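Local coordinates for fatty acid-binding protein homolog 8 (Caenorhabditis elegans, PDB 6C1Z) that binds unsaturated fatty acids such as oleic acid and carries them from the lysosome to the nucleus, where it activates longevity genes, at residues 7-15 / 40-48; 49-57 / 64-72. All blocks are in the same frame, centred on the assembly; numbering follows the deposited sequence.

Contact 1 (7-15 / 40-48); sequences EFIGRWKLV and TSPTLEIKL
Gly10 and Ile46, and two residues further on Trp12 and Leu44, face each other as hydrogen-bonded pairs of two antiparallel strands, neighbours in the beta-barrel of the fatty acid-binding proteins. The helices 20-27 and 31-39 lie between them in sequence. Ile46 N gives Gly10 O an almost straight bond of 2.9 Å, and Leu44 N reaches Trp12 O at 2.8 Å. Past the bridged pairs, Leu14 N still bonds Pro42 O, and beside it Leu14 CD2 rests on Pro42 CD at 3.7 Å.

The face bearing Arg11, Lys13, Thr43 and Glu45 is polar. Lys13 turns at its second torsion (chi2 -74°), which bends the chain toward Thr43 and lets NZ bond OG1 of Thr43 at 2.8 Å. Arg11 NH1 meets Glu45 OE2 at 3.6 Å in a salt bridge; the carboxylate oxygen lies at the guanidinium edge, but the two planes are turned 68° apart, and Thr43 CG2 sits over one guanidinium face. The stronger partner of Arg11 is Glu138, just past the adjoining strand 129-137, which forms a salt bridge with its NE.

Trp12, Leu44 and Ile46 occupy the other face, where Leu120 touches all three. Just before the strand, Phe8 sends its ring against Phe95, edge-to-face, while its carbonyl lies over the Ile46 side chain, 3.5 Å from Phe8 O to Ile46 CB. That same Phe8 O receives Trp12 NE1 at 3.0 Å; the oxygen lies close to the indole plane, whereas NE1 stands 36° out of the carbonyl plane.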
loop_
_atom_site.group_PDB
_atom_site.type_symbol
_atom_site.label_atom_id
_atom_site.label_comp_id
_atom_site.label_asym_id
_atom_site.label_seq_id
_atom_site.Cartn_x
_atom_site.Cartn_y
_atom_site.Cartn_z
ATOM N N GLU A 7 -5.591 15.128 5.476
ATOM C CA GLU A 7 -6.862 14.584 5.017
ATOM C C GLU A 7 -6.844 13.072 4.885
ATOM O O GLU A 7 -7.910 12.452 4.801
ATOM C CB GLU A 7 -7.238 15.234 3.679
ATOM C CG GLU A 7 -7.398 16.744 3.758
ATOM C CD GLU A 7 -7.671 17.391 2.409
ATOM O OE1 GLU A 7 -8.626 16.978 1.717
ATOM O OE2 GLU A 7 -6.909 18.305 2.047
ATOM N N PHE A 8 -5.658 12.465 4.873
ATOM C CA PHE A 8 -5.565 11.022 4.781
ATOM C C PHE A 8 -5.754 10.346 6.127
ATOM O O PHE A 8 -5.965 9.117 6.163
ATOM C CB PHE A 8 -4.186 10.635 4.240
ATOM C CG PHE A 8 -3.983 10.929 2.774
ATOM C CD1 PHE A 8 -3.659 12.221 2.337
ATOM C CD2 PHE A 8 -4.118 9.941 1.836
ATOM C CE1 PHE A 8 -3.453 12.478 0.995
ATOM C CE2 PHE A 8 -3.904 10.193 0.486
ATOM C CZ PHE A 8 -3.584 11.490 0.063
ATOM N N ILE A 9 -5.618 11.084 7.220
ATOM C CA ILE A 9 -5.598 10.460 8.541
ATOM C C ILE A 9 -6.984 9.927 8.884
ATOM O O ILE A 9 -7.996 10.629 8.764
ATOM C CB ILE A 9 -5.095 11.463 9.583
ATOM C CG1 ILE A 9 -3.609 11.709 9.358
ATOM C CG2 ILE A 9 -5.372 10.958 11.007
ATOM C CD1 ILE A 9 -3.050 12.859 10.107
ATOM N N GLY A 10 -7.037 8.666 9.288
ATOM C CA GLY A 10 -8.272 8.049 9.732
ATOM C C GLY A 10 -8.269 6.578 9.387
ATOM O O GLY A 10 -7.232 6.004 9.095
ATOM N N ARG A 11 -9.459 5.991 9.398
ATOM C CA ARG A 11 -9.659 4.577 9.155
ATOM C C ARG A 11 -10.538 4.417 7.923
ATOM O O ARG A 11 -11.543 5.115 7.777
ATOM C CB ARG A 11 -10.285 3.899 10.396
ATOM C CG ARG A 11 -9.265 3.643 11.530
ATOM C CD ARG A 11 -9.882 3.309 12.889
ATOM N NE ARG A 11 -10.599 2.035 12.877
ATOM C CZ ARG A 11 -10.039 0.847 13.075
ATOM N NH1 ARG A 11 -8.736 0.738 13.300
ATOM N NH2 ARG A 11 -10.795 -0.243 13.027
ATOM N N TRP A 12 -10.175 3.473 7.057
ATOM C CA TRP A 12 -10.716 3.340 5.715
ATOM C C TRP A 12 -11.029 1.869 5.456
ATOM O O TRP A 12 -10.237 0.991 5.819
ATOM C CB TRP A 12 -9.665 3.833 4.703
ATOM C CG TRP A 12 -9.220 5.263 4.858
ATOM C CD1 TRP A 12 -8.141 5.718 5.576
ATOM C CD2 TRP A 12 -9.826 6.427 4.269
ATOM N NE1 TRP A 12 -8.048 7.088 5.476
ATOM C CE2 TRP A 12 -9.071 7.541 4.682
ATOM C CE3 TRP A 12 -10.951 6.643 3.437
ATOM C CZ2 TRP A 12 -9.367 8.832 4.265
ATOM C CZ3 TRP A 12 -11.234 7.916 3.042
ATOM C CH2 TRP A 12 -10.459 8.993 3.462
ATOM N N LYS A 13 -12.184 1.596 4.843
ATOM C CA LYS A 13 -12.681 0.238 4.622
ATOM C C LYS A 13 -12.696 -0.049 3.122
ATOM O O LYS A 13 -13.223 0.753 2.343
ATOM C CB LYS A 13 -14.094 0.082 5.193
ATOM C CG LYS A 13 -14.180 0.230 6.700
ATOM C CD LYS A 13 -13.640 -0.974 7.420
ATOM C CE LYS A 13 -13.832 -0.824 8.913
ATOM N NZ LYS A 13 -13.557 -2.083 9.662
ATOM N N LEU A 14 -12.122 -1.188 2.708
ATOM C CA LEU A 14 -12.095 -1.511 1.282
ATOM C C LEU A 14 -13.511 -1.746 0.757
ATOM O O LEU A 14 -14.259 -2.541 1.324
ATOM C CB LEU A 14 -11.251 -2.765 1.046
ATOM C CG LEU A 14 -11.037 -3.120 -0.427
ATOM C CD1 LEU A 14 -10.048 -2.194 -1.082
ATOM C CD2 LEU A 14 -10.604 -4.559 -0.602
ATOM N N VAL A 15 -13.868 -1.068 -0.334
ATOM C CA VAL A 15 -15.141 -1.281 -1.009
ATOM C C VAL A 15 -15.003 -1.780 -2.443
ATOM O O VAL A 15 -15.989 -2.277 -3.002
ATOM C CB VAL A 15 -16.038 -0.026 -0.955
ATOM C CG1 VAL A 15 -16.389 0.292 0.478
ATOM C CG2 VAL A 15 -15.357 1.155 -1.612
ATOM N N THR A 40 -10.007 -10.961 1.382
ATOM C CA THR A 40 -10.332 -10.104 2.509
ATOM C C THR A 40 -10.722 -8.705 2.042
ATOM O O THR A 40 -10.436 -8.291 0.915
ATOM C CB THR A 40 -9.136 -9.951 3.440
ATOM O OG1 THR A 40 -8.089 -9.258 2.749
ATOM C CG2 THR A 40 -8.642 -11.304 3.926
ATOM N N SER A 41 -11.384 -7.971 2.941
ATOM C CA SER A 41 -11.694 -6.553 2.755
ATOM C C SER A 41 -11.040 -5.819 3.920
ATOM O O SER A 41 -11.680 -5.597 4.960
ATOM C CB SER A 41 -13.202 -6.311 2.713
ATOM O OG SER A 41 -13.764 -6.893 1.548
ATOM N N PRO A 42 -9.772 -5.433 3.786
ATOM C CA PRO A 42 -9.017 -4.924 4.935
ATOM C C PRO A 42 -9.484 -3.544 5.353
ATOM O O PRO A 42 -10.190 -2.839 4.626
ATOM C CB PRO A 42 -7.574 -4.878 4.426
ATOM C CG PRO A 42 -7.671 -4.857 2.961
ATOM C CD PRO A 42 -8.922 -5.571 2.589
ATOM N N THR A 43 -9.070 -3.172 6.563
ATOM C CA THR A 43 -9.201 -1.819 7.073
ATOM C C THR A 43 -7.821 -1.185 7.076
ATOM O O THR A 43 -6.865 -1.762 7.605
ATOM C CB THR A 43 -9.762 -1.855 8.489
ATOM O OG1 THR A 43 -11.067 -2.426 8.441
ATOM C CG2 THR A 43 -9.847 -0.458 9.074
ATOM N N LEU A 44 -7.721 -0.005 6.487
ATOM C CA LEU A 44 -6.467 0.721 6.414
ATOM C C LEU A 44 -6.554 1.883 7.386
ATOM O O LEU A 44 -7.449 2.722 7.279
ATOM C CB LEU A 44 -6.223 1.214 4.987
ATOM C CG LEU A 44 -5.121 2.263 4.762
ATOM C CD1 LEU A 44 -3.772 1.758 5.198
ATOM C CD2 LEU A 44 -5.083 2.697 3.296
ATOM N N GLU A 45 -5.651 1.917 8.349
ATOM C CA GLU A 45 -5.572 2.994 9.313
ATOM C C GLU A 45 -4.332 3.803 8.997
ATOM O O GLU A 45 -3.231 3.243 8.907
ATOM C CB GLU A 45 -5.472 2.413 10.719
ATOM C CG GLU A 45 -5.079 3.369 11.816
ATOM C CD GLU A 45 -4.926 2.655 13.135
ATOM O OE1 GLU A 45 -3.895 1.963 13.345
ATOM O OE2 GLU A 45 -5.865 2.759 13.942
ATOM N N ILE A 46 -4.515 5.110 8.845
ATOM C CA ILE A 46 -3.421 6.039 8.584
ATOM C C ILE A 46 -3.365 6.980 9.771
ATOM O O ILE A 46 -4.369 7.628 10.116
ATOM C CB ILE A 46 -3.634 6.813 7.276
ATOM C CG1 ILE A 46 -3.548 5.872 6.085
ATOM C CG2 ILE A 46 -2.614 7.949 7.139
ATOM C CD1 ILE A 46 -3.980 6.520 4.765
ATOM N N LYS A 47 -2.201 7.065 10.410
ATOM C CA LYS A 47 -2.005 7.971 11.524
ATOM C C LYS A 47 -0.615 8.581 11.423
ATOM O O LYS A 47 0.252 8.067 10.710
ATOM C CB LYS A 47 -2.251 7.274 12.882
ATOM C CG LYS A 47 -1.425 6.026 13.135
ATOM C CD LYS A 47 -2.046 5.105 14.216
ATOM C CE LYS A 47 -2.382 5.849 15.491
ATOM N NZ LYS A 47 -2.865 4.923 16.573
ATOM N N LEU A 48 -0.432 9.707 12.094
ATOM C CA LEU A 48 0.834 10.421 12.131
ATOM C C LEU A 48 1.234 10.602 13.588
ATOM O O LEU A 48 0.503 11.230 14.366
ATOM C CB LEU A 48 0.690 11.776 11.434
ATOM C CG LEU A 48 1.906 12.695 11.487
ATOM C CD1 LEU A 48 3.133 12.023 10.880
ATOM C CD2 LEU A 48 1.602 14.011 10.779
#

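Contact 2 (49-57 / 64-72)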
loop_
_atom_site.group_PDB
_atom_site.type_symbol
_atom_site.label_atom_id
_atom_site.label_comp_id
_atom_site.label_asym_id
_atom_site.label_seq_id
_atom_site.Cartn_x
_atom_site.Cartn_y
_atom_site.Cartn_z
ATOM N N ASP A 49 2.421 10.113 13.937
ATOM C CA ASP A 49 2.978 10.231 15.290
ATOM C C ASP A 49 4.243 11.080 15.203
ATOM O O ASP A 49 5.299 10.578 14.819
ATOM C CB ASP A 49 3.294 8.849 15.859
ATOM C CG ASP A 49 3.936 8.911 17.229
ATOM O OD1 ASP A 49 4.005 10.014 17.816
ATOM O OD2 ASP A 49 4.389 7.853 17.715
ATOM N N GLY A 50 4.144 12.349 15.575
ATOM C CA GLY A 50 5.237 13.280 15.394
ATOM C C GLY A 50 5.499 13.474 13.922
ATOM O O GLY A 50 4.633 13.974 13.200
ATOM N N ASP A 51 6.671 13.035 13.456
ATOM C CA ASP A 51 6.980 13.019 12.037
ATOM C C ASP A 51 6.999 11.625 11.430
ATOM O O ASP A 51 7.481 11.460 10.306
ATOM C CB ASP A 51 8.288 13.770 11.738
ATOM C CG ASP A 51 9.519 13.071 12.255
ATOM O OD1 ASP A 51 9.416 12.164 13.109
ATOM O OD2 ASP A 51 10.627 13.449 11.784
ATOM N N THR A 52 6.472 10.620 12.125
ATOM C CA THR A 52 6.446 9.253 11.621
ATOM C C THR A 52 5.027 8.881 11.202
ATOM O O THR A 52 4.099 8.892 12.024
ATOM C CB THR A 52 6.972 8.255 12.655
ATOM O OG1 THR A 52 8.320 8.608 12.995
ATOM C CG2 THR A 52 6.937 6.843 12.080
ATOM N N TRP A 53 4.865 8.530 9.932
ATOM C CA TRP A 53 3.599 8.042 9.425
ATOM C C TRP A 53 3.441 6.555 9.729
ATOM O O TRP A 53 4.402 5.791 9.703
ATOM C CB TRP A 53 3.511 8.262 7.904
ATOM C CG TRP A 53 3.285 9.711 7.563
ATOM C CD1 TRP A 53 4.249 10.632 7.280
ATOM C CD2 TRP A 53 2.040 10.395 7.531
ATOM N NE1 TRP A 53 3.669 11.852 7.068
ATOM C CE2 TRP A 53 2.313 11.740 7.205
ATOM C CE3 TRP A 53 0.711 10.003 7.754
ATOM C CZ2 TRP A 53 1.307 12.701 7.108
ATOM C CZ3 TRP A 53 -0.282 10.953 7.645
ATOM C CH2 TRP A 53 0.023 12.294 7.323
ATOM N N HIS A 54 2.196 6.138 9.903
ATOM C CA HIS A 54 1.850 4.731 10.070
ATOM C C HIS A 54 0.710 4.416 9.119
ATOM O O HIS A 54 -0.342 5.070 9.175
ATOM C CB HIS A 54 1.461 4.458 11.520
ATOM C CG HIS A 54 2.588 4.675 12.476
ATOM N ND1 HIS A 54 3.438 3.651 12.841
ATOM C CD2 HIS A 54 3.021 5.773 13.132
ATOM C CE1 HIS A 54 4.341 4.114 13.689
ATOM N NE2 HIS A 54 4.117 5.403 13.875
ATOM N N PHE A 55 0.929 3.476 8.213
ATOM C CA PHE A 55 -0.104 2.936 7.329
ATOM C C PHE A 55 -0.256 1.491 7.753
ATOM O O PHE A 55 0.576 0.641 7.419
ATOM C CB PHE A 55 0.314 3.000 5.852
ATOM C CG PHE A 55 0.091 4.343 5.169
ATOM C CD1 PHE A 55 0.520 5.532 5.732
ATOM C CD2 PHE A 55 -0.560 4.391 3.951
ATOM C CE1 PHE A 55 0.314 6.762 5.056
ATOM C CE2 PHE A 55 -0.769 5.611 3.294
ATOM C CZ PHE A 55 -0.326 6.774 3.855
ATOM N N ASN A 56 -1.289 1.223 8.519
ATOM C CA ASN A 56 -1.497 -0.094 9.082
ATOM C C ASN A 56 -2.715 -0.719 8.431
ATOM O O ASN A 56 -3.812 -0.153 8.485
ATOM C CB ASN A 56 -1.697 0.020 10.591
ATOM C CG ASN A 56 -0.490 0.578 11.293
ATOM O OD1 ASN A 56 0.632 0.461 10.809
ATOM N ND2 ASN A 56 -0.705 1.166 12.461
ATOM N N GLN A 57 -2.553 -1.911 7.891
ATOM C CA GLN A 57 -3.642 -2.603 7.221
ATOM C C GLN A 57 -4.038 -3.799 8.069
ATOM O O GLN A 57 -3.184 -4.607 8.443
ATOM C CB GLN A 57 -3.213 -3.058 5.827
ATOM C CG GLN A 57 -4.341 -3.558 4.955
ATOM C CD GLN A 57 -4.116 -3.240 3.493
ATOM O OE1 GLN A 57 -4.201 -4.117 2.634
ATOM N NE2 GLN A 57 -3.823 -1.983 3.203
ATOM N N ASN A 64 -0.666 -5.828 8.582
ATOM C CA ASN A 64 0.544 -5.311 7.950
ATOM C C ASN A 64 0.717 -3.879 8.413
ATOM O O ASN A 64 -0.073 -3.007 8.039
ATOM C CB ASN A 64 0.424 -5.325 6.431
ATOM C CG ASN A 64 -0.028 -6.653 5.898
ATOM O OD1 ASN A 64 0.367 -7.702 6.401
ATOM N ND2 ASN A 64 -0.868 -6.620 4.871
ATOM N N LYS A 65 1.760 -3.630 9.190
ATOM C CA LYS A 65 1.993 -2.313 9.755
ATOM C C LYS A 65 3.243 -1.730 9.123
ATOM O O LYS A 65 4.299 -2.369 9.089
ATOM C CB LYS A 65 2.114 -2.385 11.277
ATOM C CG LYS A 65 0.904 -3.063 11.932
ATOM C CD LYS A 65 0.645 -2.574 13.358
ATOM C CE LYS A 65 1.727 -3.028 14.327
ATOM N NZ LYS A 65 1.459 -2.581 15.727
ATOM N N LEU A 66 3.110 -0.537 8.587
ATOM C CA LEU A 66 4.210 0.130 7.924
ATOM C C LEU A 66 4.392 1.476 8.592
ATOM O O LEU A 66 3.441 2.257 8.677
ATOM C CB LEU A 66 3.868 0.304 6.446
ATOM C CG LEU A 66 4.907 1.014 5.591
ATOM C CD1 LEU A 66 6.196 0.231 5.532
ATOM C CD2 LEU A 66 4.342 1.200 4.198
ATOM N N ALA A 67 5.604 1.760 9.023
ATOM C CA ALA A 67 5.988 3.040 9.585
ATOM C C ALA A 67 7.064 3.635 8.688
ATOM O O ALA A 67 7.937 2.915 8.191
ATOM C CB ALA A 67 6.544 2.859 11.000
ATOM N N PHE A 68 7.006 4.946 8.469
ATOM C CA PHE A 68 8.019 5.574 7.642
ATOM C C PHE A 68 8.030 7.068 7.905
ATOM O O PHE A 68 7.043 7.656 8.371
ATOM C CB PHE A 68 7.768 5.304 6.153
ATOM C CG PHE A 68 6.419 5.788 5.664
ATOM C CD1 PHE A 68 6.242 7.079 5.172
ATOM C CD2 PHE A 68 5.324 4.943 5.663
ATOM C CE1 PHE A 68 5.025 7.503 4.724
ATOM C CE2 PHE A 68 4.082 5.368 5.181
ATOM C CZ PHE A 68 3.926 6.653 4.731
ATOM N N LYS A 69 9.146 7.688 7.532
ATOM C CA LYS A 69 9.211 9.132 7.357
ATOM C C LYS A 69 9.311 9.466 5.882
ATOM O O LYS A 69 9.977 8.772 5.106
ATOM C CB LYS A 69 10.379 9.735 8.122
ATOM C CG LYS A 69 10.296 9.431 9.602
ATOM C CD LYS A 69 11.445 10.040 10.360
ATOM C CE LYS A 69 11.498 9.540 11.790
ATOM N NZ LYS A 69 10.363 10.024 12.611
ATOM N N ILE A 70 8.544 10.485 5.478
ATOM C CA ILE A 70 8.560 10.967 4.112
ATOM C C ILE A 70 9.987 11.310 3.705
ATOM O O ILE A 70 10.717 11.956 4.463
ATOM C CB ILE A 70 7.610 12.185 4.005
ATOM C CG1 ILE A 70 6.160 11.760 4.208
ATOM C CG2 ILE A 70 7.761 12.905 2.698
ATOM C CD1 ILE A 70 5.687 10.845 3.159
ATOM N N ARG A 71 10.395 10.854 2.513
ATOM C CA ARG A 71 11.681 11.168 1.889
ATOM C C ARG A 71 12.867 10.415 2.481
ATOM O O ARG A 71 14.004 10.678 2.098
ATOM C CB ARG A 71 11.995 12.669 1.880
ATOM C CG ARG A 71 10.958 13.509 1.136
ATOM C CD ARG A 71 11.194 15.017 1.334
ATOM N NE ARG A 71 11.506 15.309 2.732
ATOM C CZ ARG A 71 10.601 15.618 3.659
ATOM N NH1 ARG A 71 9.317 15.720 3.347
ATOM N NH2 ARG A 71 10.979 15.834 4.915
ATOM N N GLU A 72 12.632 9.458 3.366
ATOM C CA GLU A 72 13.700 8.751 4.058
ATOM C C GLU A 72 13.645 7.288 3.651
ATOM O O GLU A 72 12.699 6.579 4.006
ATOM C CB GLU A 72 13.540 8.902 5.570
ATOM C CG GLU A 72 13.786 10.315 6.078
ATOM C CD GLU A 72 14.653 10.358 7.331
ATOM O OE1 GLU A 72 14.983 9.283 7.879
ATOM O OE2 GLU A 72 15.006 11.474 7.766
HETATM O O HOH W 1 7.404 12.010 7.631
HETATM O O HOH W 2 0.432 -1.453 5.716
#
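Strands 52-57 and 64-68 run antiparallel at 174° with axes 4.6 Å apart, a beta-hairpin at one end of the barrel's strand order, and paired backbone bonds join Trp53 to Phe68, Phe55 to Leu66 and Gln57 to Asn64. On the face of these residues, Trp53, Phe55 and Phe68 form an aromatic cluster. Phe68 holds CG between its backbone N and carbonyl carbon (chi1 58°), bringing the ring across to strand 52-57. Trp53 CB then stands over one face of it, 3.8 Å from the centroid, a CH-pi contact, whereas the indole itself is slid aside and barely overlaps the ring. Phe55 meets the Phe68 ring obliquely, planes at 48°, with Phe55 CD1 3.6 Å from Phe68 CE2. Ile70 CG1 packs on Trp53 CD1 at 3.8 Å, and Phe95 meets both Trp53 and Phe55 edge-to-face.

His54 and Ala67 pair on the opposite face, Ala67 CB 3.7 Å from His54 CE1. Beyond the Trp53-Phe68 pair, Lys69 NZ makes a salt bridge with Asp51 OD1, though the modelled separation is doubtfully short. A water joins the two segments there, donating to Asp51 O at 2.7 Å and accepting from Ile70 N at 2.9 Å.

Overall arrangement
Contact 1 closes just where contact 2 opens: the type II' turn from Asp49 to Thr52 carries strand 43-49 into strand 52-58, so the two contacts, with centres 13 Å apart, cover four neighbouring strands of one sheet. Glu45 N to Asn56 O (2.8 Å) and Lys47 O to His54 N (2.9 Å) are probable hydrogen bonds sewing them together. Pro42 CB also packs on Gln57 CG at 3.5 Å. Ile46 of contact 1 touches Trp53 and Phe55 of contact 2, which joins the apolar parts of the two faces; as in relatives, this side probably lines the barrel interior where fatty acids bind, although this model is ligand-free.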